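Local atomic coordinates of aminotransferase, class III (Thermomicrobium roseum, PDB entry 6IO1), a protein that probably transfers amino groups with the help of pyridoxal 5'-phosphate, as an (S)-enantioselective omega-transaminase of class III. Residues B[82-87]-B[327-332]; B[129-134]-B[316-321]; B[189-194]-B[383-388]; B[406-411]-B[443-448]. One frame throughout, in Å; residues are numbered along the deposited sequence.

Contact 1. Residues B[82-87]-B[327-332]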
loop_
_atom_site.group_PDB
_atom_site.type_symbol
_atom_site.label_atom_id
_atom_site.label_comp_id
_atom_site.label_asym_id
_atom_site.label_seq_id
_atom_site.Cartn_x
_atom_site.Cartn_y
_atom_site.Cartn_z
ATOM N N ARG B 82 -8.990 -8.058 20.809
ATOM C CA ARG B 82 -8.026 -9.084 21.204
ATOM C C ARG B 82 -6.590 -8.642 20.930
ATOM O O ARG B 82 -5.746 -8.641 21.836
ATOM C CB ARG B 82 -8.336 -10.394 20.483
ATOM C CG ARG B 82 -7.350 -11.502 20.780
ATOM C CD ARG B 82 -7.829 -12.824 20.216
ATOM N NE ARG B 82 -9.275 -12.969 20.338
ATOM C CZ ARG B 82 -10.001 -13.826 19.631
ATOM N NH1 ARG B 82 -9.418 -14.616 18.742
ATOM N NH2 ARG B 82 -11.314 -13.890 19.806
ATOM N N VAL B 83 -6.299 -8.256 19.690
ATOM C CA VAL B 83 -5.046 -7.618 19.297
ATOM C C VAL B 83 -5.240 -7.043 17.897
ATOM O O VAL B 83 -5.682 -7.737 16.975
ATOM C CB VAL B 83 -3.859 -8.604 19.350
ATOM C CG1 VAL B 83 -4.074 -9.803 18.419
ATOM C CG2 VAL B 83 -2.561 -7.890 19.022
ATOM N N ALA B 84 -4.899 -5.769 17.721
ATOM C CA ALA B 84 -5.181 -5.101 16.457
ATOM C C ALA B 84 -4.049 -5.259 15.453
ATOM O O ALA B 84 -4.306 -5.446 14.258
ATOM C CB ALA B 84 -5.470 -3.616 16.689
ATOM N N PHE B 85 -2.798 -5.182 15.901
ATOM C CA PHE B 85 -1.669 -5.277 14.987
ATOM C C PHE B 85 -0.624 -6.217 15.560
ATOM O O PHE B 85 -0.100 -5.985 16.653
ATOM C CB PHE B 85 -1.042 -3.911 14.705
ATOM C CG PHE B 85 0.072 -3.967 13.699
ATOM C CD1 PHE B 85 -0.177 -4.392 12.405
ATOM C CD2 PHE B 85 1.366 -3.621 14.048
ATOM C CE1 PHE B 85 0.841 -4.459 11.473
ATOM C CE2 PHE B 85 2.391 -3.684 13.119
ATOM C CZ PHE B 85 2.126 -4.104 11.829
ATOM N N VAL B 86 -0.332 -7.273 14.811
ATOM C CA VAL B 86 0.829 -8.125 15.036
ATOM C C VAL B 86 1.571 -8.148 13.708
ATOM O O VAL B 86 0.972 -8.485 12.677
ATOM C CB VAL B 86 0.435 -9.539 15.487
ATOM C CG1 VAL B 86 1.660 -10.440 15.528
ATOM C CG2 VAL B 86 -0.241 -9.499 16.842
ATOM N N PRO B 87 2.849 -7.794 13.668
ATOM C CA PRO B 87 3.559 -7.794 12.390
ATOM C C PRO B 87 3.826 -9.213 11.921
ATOM O O PRO B 87 3.860 -10.165 12.704
ATOM C CB PRO B 87 4.872 -7.057 12.696
ATOM C CG PRO B 87 4.771 -6.594 14.128
ATOM C CD PRO B 87 3.730 -7.432 14.789
ATOM N N HIS B 327 -2.097 -7.900 8.281
ATOM C CA HIS B 327 -2.762 -7.220 9.382
ATOM C C HIS B 327 -3.836 -8.122 9.990
ATOM O O HIS B 327 -4.714 -8.607 9.262
ATOM C CB HIS B 327 -3.380 -5.911 8.891
ATOM C CG HIS B 327 -3.819 -4.998 9.993
ATOM N ND1 HIS B 327 -5.040 -5.125 10.619
ATOM C CD2 HIS B 327 -3.201 -3.947 10.580
ATOM C CE1 HIS B 327 -5.154 -4.191 11.544
ATOM N NE2 HIS B 327 -4.054 -3.462 11.542
ATOM N N PRO B 328 -3.797 -8.376 11.303
ATOM C CA PRO B 328 -4.743 -9.342 11.893
ATOM C C PRO B 328 -6.205 -8.980 11.694
ATOM O O PRO B 328 -7.024 -9.869 11.427
ATOM C CB PRO B 328 -4.355 -9.337 13.380
ATOM C CG PRO B 328 -2.927 -8.898 13.394
ATOM C CD PRO B 328 -2.813 -7.892 12.286
ATOM N N VAL B 329 -6.558 -7.699 11.814
ATOM C CA VAL B 329 -7.948 -7.299 11.625
ATOM C C VAL B 329 -8.374 -7.531 10.181
ATOM O O VAL B 329 -9.468 -8.051 9.915
ATOM C CB VAL B 329 -8.138 -5.831 12.044
ATOM C CG1 VAL B 329 -9.600 -5.424 11.930
ATOM C CG2 VAL B 329 -7.620 -5.622 13.456
ATOM N N ALA B 330 -7.516 -7.157 9.230
ATOM C CA ALA B 330 -7.821 -7.379 7.821
ATOM C C ALA B 330 -7.997 -8.861 7.525
ATOM O O ALA B 330 -8.928 -9.252 6.814
ATOM C CB ALA B 330 -6.719 -6.784 6.944
ATOM N N CYS B 331 -7.113 -9.703 8.066
ATOM C CA CYS B 331 -7.201 -11.138 7.811
ATOM C C CYS B 331 -8.450 -11.751 8.442
ATOM O O CYS B 331 -9.082 -12.628 7.844
ATOM C CB CYS B 331 -5.937 -11.832 8.315
ATOM S SG CYS B 331 -4.442 -11.360 7.416
ATOM N N ALA B 332 -8.810 -11.323 9.655
ATOM C CA ALA B 332 -10.033 -11.828 10.276
ATOM C C ALA B 332 -11.267 -11.428 9.473
ATOM O O ALA B 332 -12.170 -12.250 9.240
ATOM C CB ALA B 332 -10.140 -11.321 11.715
#
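Phe85 and His327 send their side chains across each other at about a right angle, yet their rings are turned only 33° apart and meet obliquely, Phe85 CD1 standing 3.6 Å from His327 CD2. Next to this pair the backbone carbonyl of Ala84 comes close to the imidazole, its O 3.1 Å from His327 CE1. The same oxygen is approached by Val329 CG2 at 3.4 Å and by Pro328 CD at 3.5 Å. In this class-III aminotransferase, His327 is the N-cap of helix 328-344: chi1 of -167° puts CG anti to the backbone N, and ring atom ND1 accepts weak bonds from Val329 N (3.2 Å) and Ala330 N. The second ring nitrogen, NE2, is hydrogen-bonded to Gly294 O of the second subunit, so one imidazole serves both the helix start and the dimer interface. An alanine at His327 would probably leave Val329 N and Ala330 N without their cap and Gly294 of the second subunit without its mate, and open a gap beside Phe85. Pro328 presses its ring against the loop after helix 70-82, with CG 3.4 Å from Val86 N and 4.0 Å from Val86 CB.

Contact 2. Residues B[129-134]-B[316-321]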
loop_
_atom_site.group_PDB
_atom_site.type_symbol
_atom_site.label_atom_id
_atom_site.label_comp_id
_atom_site.label_asym_id
_atom_site.label_seq_id
_atom_site.Cartn_x
_atom_site.Cartn_y
_atom_site.Cartn_z
ATOM N N ILE B 129 6.384 -8.777 -8.739
ATOM C CA ILE B 129 7.483 -8.474 -9.656
ATOM C C ILE B 129 8.824 -8.671 -8.957
ATOM O O ILE B 129 9.749 -9.297 -9.499
ATOM C CB ILE B 129 7.336 -7.043 -10.207
ATOM C CG1 ILE B 129 6.136 -6.956 -11.152
ATOM C CG2 ILE B 129 8.612 -6.604 -10.911
ATOM C CD1 ILE B 129 5.746 -5.539 -11.515
ATOM N N LYS B 130 8.941 -8.145 -7.734
ATOM C CA LYS B 130 10.181 -8.301 -6.983
ATOM C C LYS B 130 10.459 -9.766 -6.674
ATOM O O LYS B 130 11.612 -10.202 -6.707
ATOM C CB LYS B 130 10.124 -7.476 -5.696
ATOM C CG LYS B 130 10.054 -5.975 -5.938
ATOM C CD LYS B 130 10.046 -5.188 -4.637
ATOM C CE LYS B 130 11.412 -5.202 -3.973
ATOM N NZ LYS B 130 11.381 -4.574 -2.623
ATOM N N ILE B 131 9.414 -10.542 -6.376
ATOM C CA ILE B 131 9.591 -11.964 -6.091
ATOM C C ILE B 131 10.081 -12.704 -7.327
ATOM O O ILE B 131 10.953 -13.571 -7.235
ATOM C CB ILE B 131 8.287 -12.572 -5.542
ATOM C CG1 ILE B 131 8.102 -12.191 -4.073
ATOM C CG2 ILE B 131 8.291 -14.086 -5.689
ATOM C CD1 ILE B 131 6.824 -12.717 -3.465
ATOM N N ALA B 132 9.528 -12.387 -8.499
ATOM C CA ALA B 132 9.983 -13.041 -9.724
ATOM C C ALA B 132 11.453 -12.732 -9.996
ATOM O O ALA B 132 12.257 -13.635 -10.285
ATOM C CB ALA B 132 9.113 -12.608 -10.905
ATOM N N ARG B 133 11.824 -11.452 -9.894
ATOM C CA ARG B 133 13.214 -11.076 -10.140
ATOM C C ARG B 133 14.148 -11.708 -9.112
ATOM O O ARG B 133 15.227 -12.202 -9.463
ATOM C CB ARG B 133 13.347 -9.554 -10.155
ATOM C CG ARG B 133 12.681 -8.922 -11.370
ATOM C CD ARG B 133 12.589 -7.411 -11.271
ATOM N NE ARG B 133 12.366 -6.810 -12.584
ATOM C CZ ARG B 133 12.032 -5.540 -12.782
ATOM N NH1 ARG B 133 11.864 -4.725 -11.750
ATOM N NH2 ARG B 133 11.851 -5.086 -14.016
ATOM N N TYR B 134 13.747 -11.712 -7.838
ATOM C CA TYR B 134 14.546 -12.330 -6.784
ATOM C C TYR B 134 14.663 -13.836 -6.985
ATOM O O TYR B 134 15.700 -14.433 -6.679
ATOM C CB TYR B 134 13.921 -12.007 -5.427
ATOM C CG TYR B 134 14.661 -12.546 -4.227
ATOM C CD1 TYR B 134 16.003 -12.259 -4.020
ATOM C CD2 TYR B 134 14.006 -13.331 -3.287
ATOM C CE1 TYR B 134 16.674 -12.746 -2.915
ATOM C CE2 TYR B 134 14.667 -13.821 -2.180
ATOM C CZ TYR B 134 16.000 -13.527 -1.998
ATOM O OH TYR B 134 16.660 -14.018 -0.895
ATOM N N ARG B 316 19.252 -16.479 4.403
ATOM C CA ARG B 316 19.376 -15.031 4.472
ATOM C C ARG B 316 17.995 -14.448 4.726
ATOM O O ARG B 316 16.976 -15.122 4.551
ATOM C CB ARG B 316 19.971 -14.456 3.184
ATOM C CG ARG B 316 19.025 -14.543 1.999
ATOM C CD ARG B 316 19.757 -14.395 0.674
ATOM N NE ARG B 316 20.276 -13.045 0.471
ATOM C CZ ARG B 316 19.523 -11.983 0.201
ATOM N NH1 ARG B 316 20.090 -10.796 0.031
ATOM N NH2 ARG B 316 18.205 -12.101 0.100
ATOM N N VAL B 317 17.972 -13.190 5.145
ATOM C CA VAL B 317 16.711 -12.497 5.373
ATOM C C VAL B 317 16.130 -12.066 4.036
ATOM O O VAL B 317 16.842 -11.542 3.170
ATOM C CB VAL B 317 16.917 -11.291 6.307
ATOM C CG1 VAL B 317 15.618 -10.514 6.470
ATOM C CG2 VAL B 317 17.444 -11.746 7.658
ATOM N N PHE B 318 14.830 -12.290 3.859
ATOM C CA PHE B 318 14.128 -11.823 2.668
ATOM C C PHE B 318 13.851 -10.337 2.851
ATOM O O PHE B 318 12.954 -9.954 3.609
ATOM C CB PHE B 318 12.842 -12.620 2.466
ATOM C CG PHE B 318 12.054 -12.215 1.253
ATOM C CD1 PHE B 318 12.666 -12.104 0.017
ATOM C CD2 PHE B 318 10.696 -11.961 1.348
ATOM C CE1 PHE B 318 11.940 -11.737 -1.101
ATOM C CE2 PHE B 318 9.964 -11.593 0.234
ATOM C CZ PHE B 318 10.588 -11.482 -0.992
ATOM N N MET B 319 14.613 -9.497 2.153
ATOM C CA MET B 319 14.597 -8.053 2.390
ATOM C C MET B 319 13.490 -7.373 1.581
ATOM O O MET B 319 13.730 -6.514 0.735
ATOM C CB MET B 319 15.964 -7.455 2.074
ATOM C CG MET B 319 17.087 -7.976 2.958
ATOM S SD MET B 319 16.843 -7.601 4.706
ATOM C CE MET B 319 16.991 -5.817 4.697
ATOM N N HIS B 320 12.253 -7.774 1.865
ATOM C CA HIS B 320 11.095 -7.142 1.251
ATOM C C HIS B 320 9.898 -7.276 2.177
ATOM O O HIS B 320 9.697 -8.326 2.793
ATOM C CB HIS B 320 10.772 -7.761 -0.113
ATOM C CG HIS B 320 9.436 -7.358 -0.657
ATOM N ND1 HIS B 320 9.257 -6.231 -1.427
ATOM C CD2 HIS B 320 8.215 -7.930 -0.535
ATOM C CE1 HIS B 320 7.983 -6.126 -1.761
ATOM N NE2 HIS B 320 7.329 -7.144 -1.232
ATOM N N GLY B 321 9.112 -6.207 2.275
ATOM C CA GLY B 321 7.886 -6.256 3.045
ATOM C C GLY B 321 7.257 -4.904 3.303
ATOM O O GLY B 321 7.957 -3.916 3.539
HETATM O O HOH W 1 13.545 -4.412 -0.857
#
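Tyr134 lays its ring obliquely against that of Phe318, the planes 33° apart; Tyr134 CD2 lies 3.4 Å from Phe318 CE1, and Tyr134 CE2 is equally near Phe318 CD1. Tyr134 sits on helix 121-138, whose first turns line the cofactor pocket of this PLP-dependent aminotransferase, while Phe318 belongs to the loop between helices 305-312 and 328-344. Phe318 CZ also reaches Ile131 CG1 at 4.0 Å. Beyond the ring, Tyr134 OH takes a bond of 2.7 Å from Arg316 NH2, bent to 132° at the hydrogen and tilted from the guanidinium plane. An alanine at Tyr134 would probably leave Arg316 NH2 without this acceptor and open a gap beside Phe318. One turn back, Lys130 bends at chi3 (73°), which swings CE aside, and NZ then meets His320 ND1 in the imidazole plane, 2.9 Å away; His320 NE2 is bonded to Thr127 OG1. Around the same ammonium the second subunit supplies Ile157 O as an acceptor and the Phe174 ring as a cation-pi partner, a setting in which Lys130 is likely to be charged. A further proton of Lys130 NZ goes to a water at 2.8 Å, which in turn donates to Met319 O, 2.6 Å from it.

Contact 3. Residues B[189-194]-B[383-388]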
loop_
_atom_site.group_PDB
_atom_site.type_symbol
_atom_site.label_atom_id
_atom_site.label_comp_id
_atom_site.label_asym_id
_atom_site.label_seq_id
_atom_site.Cartn_x
_atom_site.Cartn_y
_atom_site.Cartn_z
ATOM N N LYS B 189 -10.349 -7.062 -29.496
ATOM C CA LYS B 189 -10.803 -7.442 -30.833
ATOM C C LYS B 189 -11.594 -6.332 -31.516
ATOM O O LYS B 189 -11.513 -6.175 -32.740
ATOM C CB LYS B 189 -11.646 -8.715 -30.755
ATOM C CG LYS B 189 -11.795 -9.437 -32.081
ATOM C CD LYS B 189 -12.741 -10.618 -31.954
ATOM C CE LYS B 189 -12.710 -11.478 -33.202
ATOM N NZ LYS B 189 -13.923 -12.332 -33.333
ATOM N N TYR B 190 -12.377 -5.567 -30.750
ATOM C CA TYR B 190 -13.281 -4.586 -31.347
ATOM C C TYR B 190 -12.535 -3.584 -32.220
ATOM O O TYR B 190 -13.044 -3.162 -33.265
ATOM C CB TYR B 190 -14.061 -3.863 -30.250
ATOM C CG TYR B 190 -14.989 -2.777 -30.745
ATOM C CD1 TYR B 190 -16.081 -3.078 -31.548
ATOM C CD2 TYR B 190 -14.777 -1.449 -30.398
ATOM C CE1 TYR B 190 -16.933 -2.087 -31.995
ATOM C CE2 TYR B 190 -15.623 -0.451 -30.842
ATOM C CZ TYR B 190 -16.698 -0.775 -31.641
ATOM O OH TYR B 190 -17.542 0.219 -32.084
ATOM N N ARG B 191 -11.330 -3.188 -31.810
ATOM C CA ARG B 191 -10.550 -2.220 -32.567
ATOM C C ARG B 191 -9.260 -2.776 -33.149
ATOM O O ARG B 191 -8.734 -2.190 -34.099
ATOM C CB ARG B 191 -10.213 -1.008 -31.685
ATOM C CG ARG B 191 -11.439 -0.276 -31.172
ATOM C CD ARG B 191 -11.076 1.043 -30.513
ATOM N NE ARG B 191 -12.266 1.816 -30.175
ATOM C CZ ARG B 191 -12.836 2.701 -30.986
ATOM N NH1 ARG B 191 -12.310 2.945 -32.179
ATOM N NH2 ARG B 191 -13.921 3.356 -30.598
ATOM N N PHE B 192 -8.738 -3.881 -32.615
ATOM C CA PHE B 192 -7.465 -4.422 -33.071
ATOM C C PHE B 192 -7.595 -5.767 -33.774
ATOM O O PHE B 192 -6.599 -6.260 -34.314
ATOM C CB PHE B 192 -6.486 -4.564 -31.890
ATOM C CG PHE B 192 -6.223 -3.276 -31.141
ATOM C CD1 PHE B 192 -6.535 -2.043 -31.693
ATOM C CD2 PHE B 192 -5.659 -3.308 -29.876
ATOM C CE1 PHE B 192 -6.297 -0.872 -31.000
ATOM C CE2 PHE B 192 -5.415 -2.138 -29.178
ATOM C CZ PHE B 192 -5.735 -0.919 -29.742
ATOM N N GLY B 193 -8.782 -6.370 -33.778
ATOM C CA GLY B 193 -8.990 -7.648 -34.431
ATOM C C GLY B 193 -10.116 -7.617 -35.446
ATOM O O GLY B 193 -10.836 -8.605 -35.614
ATOM N N GLU B 194 -10.275 -6.480 -36.124
ATOM C CA GLU B 194 -11.374 -6.298 -37.067
ATOM C C GLU B 194 -11.304 -7.311 -38.201
ATOM O O GLU B 194 -10.239 -7.549 -38.779
ATOM C CB GLU B 194 -11.351 -4.880 -37.633
ATOM C CG GLU B 194 -12.059 -3.849 -36.772
ATOM C CD GLU B 194 -12.499 -2.637 -37.569
ATOM O OE1 GLU B 194 -11.651 -2.042 -38.266
ATOM O OE2 GLU B 194 -13.694 -2.280 -37.500
ATOM N N GLU B 383 -19.168 0.839 -24.551
ATOM C CA GLU B 383 -18.256 1.725 -25.261
ATOM C C GLU B 383 -19.061 2.672 -26.142
ATOM O O GLU B 383 -19.830 2.227 -27.000
ATOM C CB GLU B 383 -17.265 0.921 -26.103
ATOM C CG GLU B 383 -16.337 1.780 -26.947
ATOM C CD GLU B 383 -15.093 1.038 -27.392
ATOM O OE1 GLU B 383 -14.840 -0.071 -26.874
ATOM O OE2 GLU B 383 -14.364 1.565 -28.260
ATOM N N VAL B 384 -18.883 3.972 -25.928
ATOM C CA VAL B 384 -19.648 5.001 -26.620
ATOM C C VAL B 384 -18.806 5.566 -27.755
ATOM O O VAL B 384 -17.620 5.869 -27.573
ATOM C CB VAL B 384 -20.083 6.111 -25.648
ATOM C CG1 VAL B 384 -20.677 7.288 -26.406
ATOM C CG2 VAL B 384 -21.080 5.564 -24.638
ATOM N N VAL B 385 -19.420 5.700 -28.932
ATOM C CA VAL B 385 -18.772 6.229 -30.123
ATOM C C VAL B 385 -19.713 7.244 -30.758
ATOM O O VAL B 385 -20.927 7.211 -30.553
ATOM C CB VAL B 385 -18.407 5.128 -31.143
ATOM C CG1 VAL B 385 -17.332 4.210 -30.581
ATOM C CG2 VAL B 385 -19.644 4.338 -31.539
ATOM N N ARG B 386 -19.133 8.170 -31.520
ATOM C CA ARG B 386 -19.959 9.142 -32.227
ATOM C C ARG B 386 -20.804 8.465 -33.299
ATOM O O ARG B 386 -21.953 8.856 -33.534
ATOM C CB ARG B 386 -19.081 10.230 -32.847
ATOM C CG ARG B 386 -18.162 10.931 -31.859
ATOM C CD ARG B 386 -17.539 12.175 -32.473
ATOM N NE ARG B 386 -18.455 13.312 -32.503
ATOM C CZ ARG B 386 -18.167 14.489 -33.053
ATOM N NH1 ARG B 386 -16.989 14.688 -33.628
ATOM N NH2 ARG B 386 -19.061 15.467 -33.029
ATOM N N ASP B 387 -20.250 7.448 -33.956
ATOM C CA ASP B 387 -20.910 6.767 -35.060
ATOM C C ASP B 387 -20.472 5.310 -35.073
ATOM O O ASP B 387 -19.284 5.019 -34.910
ATOM C CB ASP B 387 -20.592 7.443 -36.398
ATOM C CG ASP B 387 -21.221 6.731 -37.575
ATOM O OD1 ASP B 387 -22.464 6.762 -37.696
ATOM O OD2 ASP B 387 -20.471 6.150 -38.383
ATOM N N LYS B 388 -21.433 4.399 -35.250
ATOM C CA LYS B 388 -21.097 2.977 -35.249
ATOM C C LYS B 388 -20.175 2.634 -36.409
ATOM O O LYS B 388 -19.206 1.882 -36.244
ATOM C CB LYS B 388 -22.364 2.132 -35.359
ATOM C CG LYS B 388 -23.256 2.089 -34.148
ATOM C CD LYS B 388 -24.570 1.446 -34.546
ATOM C CE LYS B 388 -24.897 0.267 -33.661
ATOM N NZ LYS B 388 -24.756 0.607 -32.219
HETATM O O HOH W 2 -19.533 -0.144 -33.881
#
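Arg191 starts with CB pointing toward segment 383-388, and its chain runs out extended from CG to NE. CD is the first atom to come near, 4.0 Å from Glu383 OE2. One step on, NE donates to that oxygen at 2.9 Å. A chi4 of -90° turns the guanidinium out of the zigzag, and NH2 comes round to the same oxygen at 3.0 Å, the two bonds together forming a salt bridge. Arginine and glutamate therefore meet tip to tip, the guanidinium side-on, two nitrogens gripping one atom, with the two flat groups nearly coplanar (24°). NH2 also lies 3.5 Å from Val385 CG1 and is bonded to Lys391 O. Tyr190 joins from the neighbouring position: the rim of its ring comes up to the carboxylate, CE2 3.5 Å from Glu383 OE2, and its OH shares a water with Lys388 O. The contact ties short helix 189-192, which follows outermost strand 181-184 of one sheet, to strand 379-384 of the other, built from both ends of the chain. Glu383 OE1 has its own partners, a salt bridge to Arg374 and a hydrogen bond to Tyr188 OH. With an arginine at each oxygen, the carboxylate of Glu383 is likely to stay ionised and to be held firmly against rotation.

Contact 4. Residues B[406-411]-B[443-448]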
loop_
_atom_site.group_PDB
_atom_site.type_symbol
_atom_site.label_atom_id
_atom_site.label_comp_id
_atom_site.label_asym_id
_atom_site.label_seq_id
_atom_site.Cartn_x
_atom_site.Cartn_y
_atom_site.Cartn_z
ATOM N N ALA B 406 -22.262 13.110 -14.408
ATOM C CA ALA B 406 -23.321 13.944 -13.851
ATOM C C ALA B 406 -24.701 13.375 -14.163
ATOM O O ALA B 406 -25.594 13.401 -13.310
ATOM C CB ALA B 406 -23.197 15.373 -14.379
ATOM N N ALA B 407 -24.906 12.886 -15.388
ATOM C CA ALA B 407 -26.210 12.350 -15.768
ATOM C C ALA B 407 -26.549 11.091 -14.976
ATOM O O ALA B 407 -27.670 10.945 -14.474
ATOM C CB ALA B 407 -26.244 12.070 -17.270
ATOM N N THR B 408 -25.596 10.160 -14.868
ATOM C CA THR B 408 -25.833 8.938 -14.106
ATOM C C THR B 408 -26.091 9.251 -12.641
ATOM O O THR B 408 -27.011 8.691 -12.032
ATOM C CB THR B 408 -24.643 7.987 -14.231
ATOM O OG1 THR B 408 -23.440 8.684 -13.888
ATOM C CG2 THR B 408 -24.526 7.438 -15.643
ATOM N N ARG B 409 -25.303 10.141 -12.039
ATOM C CA ARG B 409 -25.514 10.469 -10.601
ATOM C C ARG B 409 -26.894 11.105 -10.408
ATOM O O ARG B 409 -27.591 10.751 -9.449
ATOM C CB ARG B 409 -24.367 11.338 -10.085
ATOM C CG ARG B 409 -23.053 10.578 -10.016
ATOM C CD ARG B 409 -21.840 11.414 -9.680
ATOM N NE ARG B 409 -20.665 10.563 -9.655
ATOM C CZ ARG B 409 -19.469 10.948 -9.239
ATOM N NH1 ARG B 409 -19.305 12.155 -8.729
ATOM N NH2 ARG B 409 -18.441 10.128 -9.332
ATOM N N ARG B 410 -27.311 11.946 -11.353
ATOM C CA ARG B 410 -28.641 12.596 -11.245
ATOM C C ARG B 410 -29.713 11.501 -11.219
ATOM O O ARG B 410 -30.691 11.651 -10.463
ATOM C CB ARG B 410 -28.859 13.552 -12.422
ATOM C CG ARG B 410 -28.310 14.953 -12.194
ATOM C CD ARG B 410 -26.805 14.977 -12.006
ATOM N NE ARG B 410 -26.324 16.290 -11.598
ATOM C CZ ARG B 410 -26.108 17.304 -12.427
ATOM N NH1 ARG B 410 -25.669 18.460 -11.958
ATOM N NH2 ARG B 410 -26.333 17.160 -13.721
ATOM N N ARG B 411 -29.507 10.424 -11.985
ATOM C CA ARG B 411 -30.524 9.341 -12.093
ATOM C C ARG B 411 -30.381 8.299 -10.970
ATOM O O ARG B 411 -30.989 7.224 -11.099
ATOM C CB ARG B 411 -30.560 8.779 -13.516
ATOM C CG ARG B 411 -31.534 9.532 -14.411
ATOM C CD ARG B 411 -31.387 9.283 -15.891
ATOM N NE ARG B 411 -32.077 10.305 -16.663
ATOM C CZ ARG B 411 -33.394 10.433 -16.744
ATOM N NH1 ARG B 411 -34.182 9.694 -15.985
ATOM N NH2 ARG B 411 -33.918 11.296 -17.593
ATOM N N ALA B 443 -29.367 3.541 -19.325
ATOM C CA ALA B 443 -29.988 3.900 -20.598
ATOM C C ALA B 443 -30.492 5.338 -20.578
ATOM O O ALA B 443 -30.281 6.102 -21.530
ATOM C CB ALA B 443 -31.129 2.935 -20.913
ATOM N N ALA B 444 -31.144 5.710 -19.471
ATOM C CA ALA B 444 -31.684 7.079 -19.300
ATOM C C ALA B 444 -30.536 8.095 -19.298
ATOM O O ALA B 444 -30.676 9.144 -19.959
ATOM C CB ALA B 444 -32.478 7.148 -18.018
ATOM N N ALA B 445 -29.430 7.775 -18.614
ATOM C CA ALA B 445 -28.265 8.689 -18.539
ATOM C C ALA B 445 -27.687 8.901 -19.943
ATOM O O ALA B 445 -27.387 10.058 -20.293
ATOM C CB ALA B 445 -27.233 8.114 -17.601
ATOM N N LEU B 446 -27.578 7.820 -20.721
ATOM C CA LEU B 446 -27.069 7.890 -22.086
ATOM C C LEU B 446 -27.986 8.733 -22.963
ATOM O O LEU B 446 -27.517 9.539 -23.777
ATOM C CB LEU B 446 -26.916 6.485 -22.667
ATOM C CG LEU B 446 -25.703 5.662 -22.224
ATOM C CD1 LEU B 446 -25.920 4.187 -22.533
ATOM C CD2 LEU B 446 -24.432 6.169 -22.888
ATOM N N SER B 447 -29.302 8.558 -22.807
ATOM C CA SER B 447 -30.253 9.377 -23.554
ATOM C C SER B 447 -30.139 10.849 -23.172
ATOM O O SER B 447 -30.240 11.730 -24.030
ATOM C CB SER B 447 -31.674 8.869 -23.322
ATOM O OG SER B 447 -31.862 7.596 -23.913
ATOM N N ASP B 448 -29.953 11.136 -21.883
ATOM C CA ASP B 448 -29.816 12.522 -21.447
ATOM C C ASP B 448 -28.628 13.190 -22.123
ATOM O O ASP B 448 -28.730 14.321 -22.613
ATOM C CB ASP B 448 -29.670 12.592 -19.927
ATOM C CG ASP B 448 -30.877 12.048 -19.199
ATOM O OD1 ASP B 448 -31.963 11.983 -19.812
ATOM O OD2 ASP B 448 -30.739 11.684 -18.012
#
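Ala407 and Ala445 mark where the two helical segments come together, their CA atoms 5.0 Å apart and the axes of 406-410 and 443-448 closest at 8.5 Å, with an angle of 135° between their directions. These are two helices of the C-terminal part of the aminotransferase fold, and both pack on the sheet that holds strands 379-384 and 413-418: Thr408 rests on Ile413, Val415 and Cys417, and Leu446 on Val384. Around the closest CA pair, small side chains meet. Ala407 CB stands 3.8 Å from Ala445 O and 4.1 Å from Ala445 CB, so the backbones can come this near. Thr408 presses harder, its methyl CG2 3.4 Å from Ala445 CB, tighter than usual for two carbons. Its chi1 of 53° sets OG1 between the backbone N and the carbonyl carbon, where it hydrogen-bonds chiefly to Leu404 O, with Glu405 O as a second partner in its own helix, while CG2 is left to face Ala445. At the outer end of the contact Arg411, just past the end of its helix, reaches tip to tip for Asp448 in an exposed salt bridge. The guanidinium and carboxylate planes are 30° apart, and Ala444 CB lies over one guanidinium face, toward the rim. The modelled separation of Arg411 NE and Asp448 OD2 is doubtfully short, but Arg411 NH2 meets the syn lone pair of Asp448 OD1 at 3.0 Å.

The four contacts fall into two pairs. Contacts 1 and 2 both lie at the interface with the second subunit, their centres 23 Å and their nearest atoms about 10 Å apart. Contact 2 falls between the two segments of contact 1 along the chain. Contacts 3 and 4 share the sheet with strands 379-384 and 413-418, which contact 3 joins to helix 189-192, and they touch directly where Val384 CG2 packs on Leu446 CD2 at 3.8 Å. The pairs are far apart: contacts 1 and 3 lie on opposite sides of the chain's centre with 47 Å between their own centres, and contacts 2 and 4 do the same at 48 Å. The side chain of His320 in contact 2 is about 13 Å from a bound PMP.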